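Local coordinates for DNA mismatch repair protein MutS (Thermus aquaticus, PDB 1EWQ), which recognises mispaired bases in DNA as a step of mismatch repair and has a weak ATPase activity, at residues C[16-30]-C[106-118]. Residues are numbered along the deposited sequence; the frame is centred on the assembly and turned at random.
With nucleotides of chain B.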
loop_
_atom_site.group_PDB
_atom_site.type_symbol
_atom_site.label_atom_id
_atom_site.label_comp_id
_atom_site.label_asym_id
_atom_site.label_seq_id
_atom_site.Cartn_x
_atom_site.Cartn_y
_atom_site.Cartn_z
ATOM N N LEU C 16 -9.098 -25.457 28.867
ATOM C CA LEU C 16 -8.660 -24.149 28.376
ATOM C C LEU C 16 -9.291 -23.832 27.025
ATOM O O LEU C 16 -9.852 -22.751 26.828
ATOM C CB LEU C 16 -7.132 -24.098 28.239
ATOM C CG LEU C 16 -6.543 -22.761 27.764
ATOM C CD1 LEU C 16 -6.826 -21.684 28.801
ATOM C CD2 LEU C 16 -5.038 -22.894 27.537
ATOM N N LEU C 17 -9.195 -24.780 26.098
ATOM C CA LEU C 17 -9.757 -24.593 24.769
ATOM C C LEU C 17 -11.268 -24.383 24.825
ATOM O O LEU C 17 -11.860 -23.823 23.906
ATOM C CB LEU C 17 -9.404 -25.784 23.875
ATOM C CG LEU C 17 -7.915 -25.851 23.518
ATOM C CD1 LEU C 17 -7.629 -27.088 22.672
ATOM C CD2 LEU C 17 -7.523 -24.581 22.764
ATOM N N GLN C 18 -11.888 -24.829 25.910
ATOM C CA GLN C 18 -13.323 -24.650 26.081
ATOM C C GLN C 18 -13.560 -23.207 26.472
ATOM O O GLN C 18 -14.322 -22.496 25.825
ATOM C CB GLN C 18 -13.860 -25.573 27.175
ATOM C CG GLN C 18 -14.478 -26.851 26.645
ATOM C CD GLN C 18 -15.691 -26.589 25.774
ATOM O OE1 GLN C 18 -16.643 -25.936 26.199
ATOM N NE2 GLN C 18 -15.661 -27.102 24.547
ATOM N N GLN C 19 -12.892 -22.787 27.542
ATOM C CA GLN C 19 -12.991 -21.424 28.038
ATOM C C GLN C 19 -12.753 -20.483 26.859
ATOM O O GLN C 19 -13.396 -19.439 26.745
ATOM C CB GLN C 19 -11.935 -21.205 29.125
ATOM C CG GLN C 19 -11.906 -19.816 29.726
ATOM C CD GLN C 19 -10.851 -19.676 30.803
ATOM O OE1 GLN C 19 -9.669 -19.914 30.561
ATOM N NE2 GLN C 19 -11.275 -19.288 32.003
ATOM N N TYR C 20 -11.837 -20.879 25.978
ATOM C CA TYR C 20 -11.477 -20.107 24.788
ATOM C C TYR C 20 -12.596 -20.050 23.745
ATOM O O TYR C 20 -13.037 -18.971 23.340
ATOM C CB TYR C 20 -10.221 -20.713 24.150
ATOM C CG TYR C 20 -9.971 -20.286 22.718
ATOM C CD1 TYR C 20 -9.571 -18.984 22.414
ATOM C CD2 TYR C 20 -10.147 -21.182 21.668
ATOM C CE1 TYR C 20 -9.351 -18.587 21.094
ATOM C CE2 TYR C 20 -9.930 -20.795 20.345
ATOM C CZ TYR C 20 -9.533 -19.498 20.067
ATOM O OH TYR C 20 -9.317 -19.117 18.764
ATOM N N VAL C 21 -13.030 -21.227 23.305
ATOM C CA VAL C 21 -14.077 -21.358 22.301
ATOM C C VAL C 21 -15.391 -20.707 22.723
ATOM O O VAL C 21 -16.120 -20.176 21.888
ATOM C CB VAL C 21 -14.315 -22.855 21.963
ATOM C CG1 VAL C 21 -15.594 -23.027 21.154
ATOM C CG2 VAL C 21 -13.126 -23.401 21.178
ATOM N N GLU C 22 -15.683 -20.743 24.019
ATOM C CA GLU C 22 -16.910 -20.158 24.553
ATOM C C GLU C 22 -16.943 -18.653 24.307
ATOM O O GLU C 22 -17.934 -18.117 23.808
ATOM C CB GLU C 22 -17.009 -20.417 26.057
ATOM C CG GLU C 22 -18.427 -20.469 26.583
ATOM C CD GLU C 22 -19.122 -21.773 26.231
ATOM O OE1 GLU C 22 -18.641 -22.840 26.684
ATOM O OE2 GLU C 22 -20.140 -21.733 25.500
ATOM N N LEU C 23 -15.855 -17.976 24.668
ATOM C CA LEU C 23 -15.748 -16.532 24.486
ATOM C C LEU C 23 -15.726 -16.179 23.002
ATOM O O LEU C 23 -16.434 -15.274 22.560
ATOM C CB LEU C 23 -14.471 -16.005 25.150
ATOM C CG LEU C 23 -14.346 -16.164 26.667
ATOM C CD1 LEU C 23 -12.945 -15.781 27.114
ATOM C CD2 LEU C 23 -15.385 -15.299 27.357
ATOM N N ARG C 24 -14.916 -16.909 22.244
ATOM C CA ARG C 24 -14.776 -16.681 20.812
ATOM C C ARG C 24 -16.111 -16.528 20.098
ATOM O O ARG C 24 -16.365 -15.510 19.456
ATOM C CB ARG C 24 -13.990 -17.827 20.175
ATOM C CG ARG C 24 -13.712 -17.644 18.697
ATOM C CD ARG C 24 -13.422 -18.982 18.050
ATOM N NE ARG C 24 -14.541 -19.897 18.252
ATOM C CZ ARG C 24 -14.568 -21.166 17.856
ATOM N NH1 ARG C 24 -13.527 -21.697 17.225
ATOM N NH2 ARG C 24 -15.645 -21.908 18.093
ATOM N N ASP C 25 -16.959 -17.546 20.206
ATOM C CA ASP C 25 -18.265 -17.529 19.550
ATOM C C ASP C 25 -19.136 -16.344 19.953
ATOM O O ASP C 25 -20.046 -15.966 19.224
ATOM C CB ASP C 25 -19.007 -18.840 19.821
ATOM C CG ASP C 25 -18.342 -20.033 19.156
ATOM O OD1 ASP C 25 -18.127 -19.988 17.925
ATOM O OD2 ASP C 25 -18.036 -21.018 19.861
ATOM N N GLN C 26 -18.853 -15.764 21.114
ATOM C CA GLN C 26 -19.604 -14.609 21.583
ATOM C C GLN C 26 -19.309 -13.358 20.757
ATOM O O GLN C 26 -20.100 -12.421 20.760
ATOM C CB GLN C 26 -19.280 -14.331 23.054
ATOM C CG GLN C 26 -19.928 -15.297 24.016
ATOM C CD GLN C 26 -19.478 -15.081 25.445
ATOM O OE1 GLN C 26 -19.388 -13.945 25.916
ATOM N NE2 GLN C 26 -19.206 -16.173 26.153
ATOM N N TYR C 27 -18.172 -13.338 20.062
ATOM C CA TYR C 27 -17.805 -12.186 19.236
ATOM C C TYR C 27 -17.370 -12.607 17.830
ATOM O O TYR C 27 -16.220 -12.424 17.435
ATOM C CB TYR C 27 -16.692 -11.384 19.910
ATOM C CG TYR C 27 -17.045 -10.918 21.303
ATOM C CD1 TYR C 27 -16.823 -11.736 22.410
ATOM C CD2 TYR C 27 -17.621 -9.665 21.513
ATOM C CE1 TYR C 27 -17.164 -11.314 23.689
ATOM C CE2 TYR C 27 -17.966 -9.236 22.784
ATOM C CZ TYR C 27 -17.734 -10.063 23.868
ATOM O OH TYR C 27 -18.070 -9.637 25.132
ATOM N N PRO C 28 -18.308 -13.166 17.054
ATOM C CA PRO C 28 -18.170 -13.662 15.681
ATOM C C PRO C 28 -17.415 -12.782 14.688
ATOM O O PRO C 28 -16.737 -13.291 13.798
ATOM C CB PRO C 28 -19.620 -13.871 15.254
ATOM C CG PRO C 28 -20.269 -14.285 16.526
ATOM C CD PRO C 28 -19.704 -13.305 17.510
ATOM N N ASP C 29 -17.534 -11.466 14.826
ATOM C CA ASP C 29 -16.870 -10.565 13.891
ATOM C C ASP C 29 -15.598 -9.922 14.423
ATOM O O ASP C 29 -15.131 -8.916 13.885
ATOM C CB ASP C 29 -17.845 -9.482 13.441
ATOM C CG ASP C 29 -19.126 -10.061 12.867
ATOM O OD1 ASP C 29 -19.044 -10.862 11.903
ATOM O OD2 ASP C 29 -20.214 -9.713 13.385
ATOM N N TYR C 30 -15.039 -10.509 15.474
ATOM C CA TYR C 30 -13.809 -9.994 16.063
ATOM C C TYR C 30 -12.769 -11.096 16.098
ATOM O O TYR C 30 -13.115 -12.280 16.125
ATOM C CB TYR C 30 -14.038 -9.520 17.503
ATOM C CG TYR C 30 -15.010 -8.378 17.656
ATOM C CD1 TYR C 30 -16.373 -8.554 17.413
ATOM C CD2 TYR C 30 -14.568 -7.116 18.042
ATOM C CE1 TYR C 30 -17.265 -7.499 17.550
ATOM C CE2 TYR C 30 -15.451 -6.058 18.179
ATOM C CZ TYR C 30 -16.794 -6.257 17.931
ATOM O OH TYR C 30 -17.664 -5.210 18.056
ATOM N N GLY C 106 -9.004 -23.678 39.895
ATOM C CA GLY C 106 -8.586 -24.422 38.726
ATOM C C GLY C 106 -8.228 -23.489 37.588
ATOM O O GLY C 106 -7.186 -22.831 37.614
ATOM N N LEU C 107 -9.108 -23.427 36.595
ATOM C CA LEU C 107 -8.902 -22.592 35.421
ATOM C C LEU C 107 -9.019 -21.105 35.767
ATOM O O LEU C 107 -9.985 -20.685 36.400
ATOM C CB LEU C 107 -9.926 -22.981 34.350
ATOM C CG LEU C 107 -9.618 -22.634 32.894
ATOM C CD1 LEU C 107 -8.247 -23.177 32.507
ATOM C CD2 LEU C 107 -10.702 -23.225 31.999
ATOM N N VAL C 108 -8.028 -20.315 35.362
ATOM C CA VAL C 108 -8.042 -18.881 35.642
ATOM C C VAL C 108 -9.244 -18.205 34.981
ATOM O O VAL C 108 -9.646 -18.577 33.876
ATOM C CB VAL C 108 -6.749 -18.194 35.140
ATOM C CG1 VAL C 108 -6.819 -16.694 35.390
ATOM C CG2 VAL C 108 -5.539 -18.787 35.844
ATOM N N ARG C 109 -9.819 -17.223 35.672
ATOM C CA ARG C 109 -10.971 -16.489 35.149
ATOM C C ARG C 109 -10.564 -15.664 33.930
ATOM O O ARG C 109 -9.673 -14.815 34.015
ATOM C CB ARG C 109 -11.547 -15.538 36.210
ATOM C CG ARG C 109 -12.084 -16.198 37.484
ATOM C CD ARG C 109 -12.561 -15.135 38.484
ATOM N NE ARG C 109 -12.896 -15.688 39.795
ATOM C CZ ARG C 109 -13.155 -14.951 40.875
ATOM N NH1 ARG C 109 -13.116 -13.627 40.794
ATOM N NH2 ARG C 109 -13.453 -15.533 42.033
ATOM N N ARG C 110 -11.215 -15.916 32.798
ATOM C CA ARG C 110 -10.928 -15.172 31.577
ATOM C C ARG C 110 -12.203 -14.660 30.928
ATOM O O ARG C 110 -13.167 -15.405 30.727
ATOM C CB ARG C 110 -10.137 -16.037 30.596
ATOM C CG ARG C 110 -8.777 -16.377 31.147
ATOM C CD ARG C 110 -7.961 -17.293 30.262
ATOM N NE ARG C 110 -6.836 -17.807 31.031
ATOM C CZ ARG C 110 -5.915 -18.640 30.566
ATOM N NH1 ARG C 110 -5.976 -19.064 29.313
ATOM N NH2 ARG C 110 -4.937 -19.051 31.360
ATOM N N GLU C 111 -12.193 -13.369 30.613
ATOM C CA GLU C 111 -13.328 -12.712 29.992
ATOM C C GLU C 111 -12.800 -11.644 29.043
ATOM O O GLU C 111 -11.635 -11.253 29.111
ATOM C CB GLU C 111 -14.194 -12.038 31.061
ATOM C CG GLU C 111 -14.423 -12.876 32.309
ATOM C CD GLU C 111 -15.023 -12.070 33.446
ATOM O OE1 GLU C 111 -14.412 -11.057 33.847
ATOM O OE2 GLU C 111 -16.105 -12.451 33.942
ATOM N N VAL C 112 -13.670 -11.170 28.161
ATOM C CA VAL C 112 -13.299 -10.129 27.224
ATOM C C VAL C 112 -13.342 -8.803 27.976
ATOM O O VAL C 112 -14.390 -8.386 28.451
ATOM C CB VAL C 112 -14.273 -10.091 26.034
ATOM C CG1 VAL C 112 -13.891 -8.964 25.082
ATOM C CG2 VAL C 112 -14.250 -11.429 25.308
ATOM N N THR C 113 -12.192 -8.151 28.093
ATOM C CA THR C 113 -12.089 -6.881 28.806
ATOM C C THR C 113 -12.404 -5.663 27.943
ATOM O O THR C 113 -12.857 -4.638 28.448
ATOM C CB THR C 113 -10.674 -6.728 29.425
ATOM O OG1 THR C 113 -10.626 -7.451 30.658
ATOM C CG2 THR C 113 -10.318 -5.253 29.681
ATOM N N GLN C 114 -12.175 -5.776 26.643
ATOM C CA GLN C 114 -12.427 -4.660 25.752
ATOM C C GLN C 114 -12.320 -5.071 24.305
ATOM O O GLN C 114 -11.681 -6.067 23.974
ATOM C CB GLN C 114 -11.423 -3.544 26.016
ATOM C CG GLN C 114 -9.994 -4.031 26.058
ATOM C CD GLN C 114 -8.994 -2.907 25.965
ATOM O OE1 GLN C 114 -7.793 -3.107 26.170
ATOM N NE2 GLN C 114 -9.479 -1.713 25.645
ATOM N N LEU C 115 -12.955 -4.287 23.446
ATOM C CA LEU C 115 -12.927 -4.535 22.025
ATOM C C LEU C 115 -12.116 -3.406 21.409
ATOM O O LEU C 115 -12.164 -2.270 21.890
ATOM C CB LEU C 115 -14.350 -4.522 21.465
ATOM C CG LEU C 115 -15.331 -5.506 22.117
ATOM C CD1 LEU C 115 -16.696 -5.383 21.451
ATOM C CD2 LEU C 115 -14.807 -6.927 21.979
ATOM N N LEU C 116 -11.349 -3.715 20.373
ATOM C CA LEU C 116 -10.558 -2.692 19.699
ATOM C C LEU C 116 -11.039 -2.577 18.270
ATOM O O LEU C 116 -10.837 -3.480 17.466
ATOM C CB LEU C 116 -9.069 -3.035 19.713
ATOM C CG LEU C 116 -8.383 -3.139 21.079
ATOM C CD1 LEU C 116 -6.885 -3.321 20.874
ATOM C CD2 LEU C 116 -8.636 -1.895 21.890
ATOM N N THR C 117 -11.705 -1.469 17.970
ATOM C CA THR C 117 -12.210 -1.224 16.636
ATOM C C THR C 117 -11.731 0.168 16.247
ATOM O O THR C 117 -11.594 1.038 17.088
ATOM C CB THR C 117 -13.748 -1.333 16.590
ATOM O OG1 THR C 117 -14.346 -0.194 17.215
ATOM C CG2 THR C 117 -14.192 -2.609 17.312
ATOM N N PRO C 118 -11.481 0.392 14.960
ATOM C CA PRO C 118 -10.996 1.688 14.477
ATOM C C PRO C 118 -11.650 2.934 15.063
ATOM O O PRO C 118 -10.951 3.876 15.435
ATOM C CB PRO C 118 -11.152 1.574 12.957
ATOM C CG PRO C 118 -12.286 0.610 12.801
ATOM C CD PRO C 118 -11.994 -0.430 13.851
ATOM P P DC B 14 -4.627 -22.025 34.065
ATOM O OP1 DC B 14 -5.996 -21.520 33.782
ATOM O OP2 DC B 14 -4.245 -22.370 35.461
ATOM O "O5'" DC B 14 -4.385 -23.274 33.105
ATOM C "C5'" DC B 14 -4.471 -23.109 31.691
ATOM C "C4'" DC B 14 -4.104 -24.388 30.979
ATOM O "O4'" DC B 14 -2.727 -24.742 31.262
ATOM C "C3'" DC B 14 -4.943 -25.606 31.363
ATOM O "O3'" DC B 14 -5.216 -26.371 30.184
ATOM C "C2'" DC B 14 -4.034 -26.372 32.309
ATOM C "C1'" DC B 14 -2.661 -26.085 31.722
ATOM N N1 DC B 14 -1.516 -26.202 32.655
ATOM C C2 DC B 14 -0.478 -27.106 32.350
ATOM O O2 DC B 14 -0.571 -27.810 31.329
ATOM N N3 DC B 14 0.591 -27.191 33.175
ATOM C C4 DC B 14 0.651 -26.429 34.267
ATOM N N4 DC B 14 1.735 -26.531 35.041
ATOM C C5 DC B 14 -0.398 -25.522 34.616
ATOM C C6 DC B 14 -1.451 -25.440 33.790
ATOM P P DT B 15 -6.353 -27.506 30.209
ATOM O OP1 DT B 15 -7.341 -27.220 29.138
ATOM O OP2 DT B 15 -6.814 -27.685 31.613
ATOM O "O5'" DT B 15 -5.567 -28.806 29.751
ATOM C "C5'" DT B 15 -4.217 -28.988 30.141
ATOM C "C4'" DT B 15 -3.678 -30.280 29.576
ATOM O "O4'" DT B 15 -2.376 -30.489 30.160
ATOM C "C3'" DT B 15 -4.493 -31.506 29.965
ATOM O "O3'" DT B 15 -4.338 -32.509 28.956
ATOM C "C2'" DT B 15 -3.884 -31.917 31.292
ATOM C "C1'" DT B 15 -2.430 -31.483 31.172
ATOM N N1 DT B 15 -1.874 -30.876 32.394
ATOM C C2 DT B 15 -0.541 -31.088 32.669
ATOM O O2 DT B 15 0.190 -31.765 31.956
ATOM N N3 DT B 15 -0.088 -30.470 33.811
ATOM C C4 DT B 15 -0.816 -29.683 34.683
ATOM O O4 DT B 15 -0.267 -29.185 35.668
ATOM C C5 DT B 15 -2.211 -29.509 34.334
ATOM C C7 DT B 15 -3.077 -28.665 35.216
ATOM C C6 DT B 15 -2.664 -30.113 33.226
#
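Gln19 reaches from helix 16-26 to the backbone leading into strand 110-116 and joins the two with a single side-chain bond. Its CG stands anti to the backbone N (chi1 179°) and the chain stays extended beyond it, which carries the amide out to the chain before the strand. There NE2 gives a nearly straight hydrogen bond to Val108 O (2.6 Å), which lies close to the amide plane and receives the N-H in its own carbonyl plane. The other end of the amide, OE1, rests 3.1 Å from Arg110 CD, the two side chains crossing at about a right angle, while Leu107 packs its CD2 against Gln19 CB (3.7 Å). The extended Arg110 side chain runs over one face of the Gln19 amide, its guanidinium tilted 26° from the amide plane and turned toward the DNA, with NH2 3.6 Å from OP1 of DC14 of chain B. With an alanine here the long chain is gone, which would probably leave that amide face less covered and the phosphate without this positive charge.

In MutS domain I, the mismatch-recognition domain of the family, strand 110-116 is an edge strand of a mixed sheet, paired antiparallel with strand 92-97, and the helix lies along it at 35°. Both segments also grip the DNA backbone through main-chain amides: Val108 N binds OP1 of DC14 of chain B (2.8 Å), and Leu16 N binds OP1 of DT15 of chain B.

Farther along, the contact turns apolar. Leu23 sets CD1 over the Arg110 carbonyl, and the Tyr27 ring meets Val112 CG2 obliquely through CE1 (3.3 Å). Past the turn, Tyr30 crosses Leu115 at about a right angle, Tyr30 CE2 lying 3.6 Å from Leu115 CD1, and also touches Tyr227 of helix 215-232.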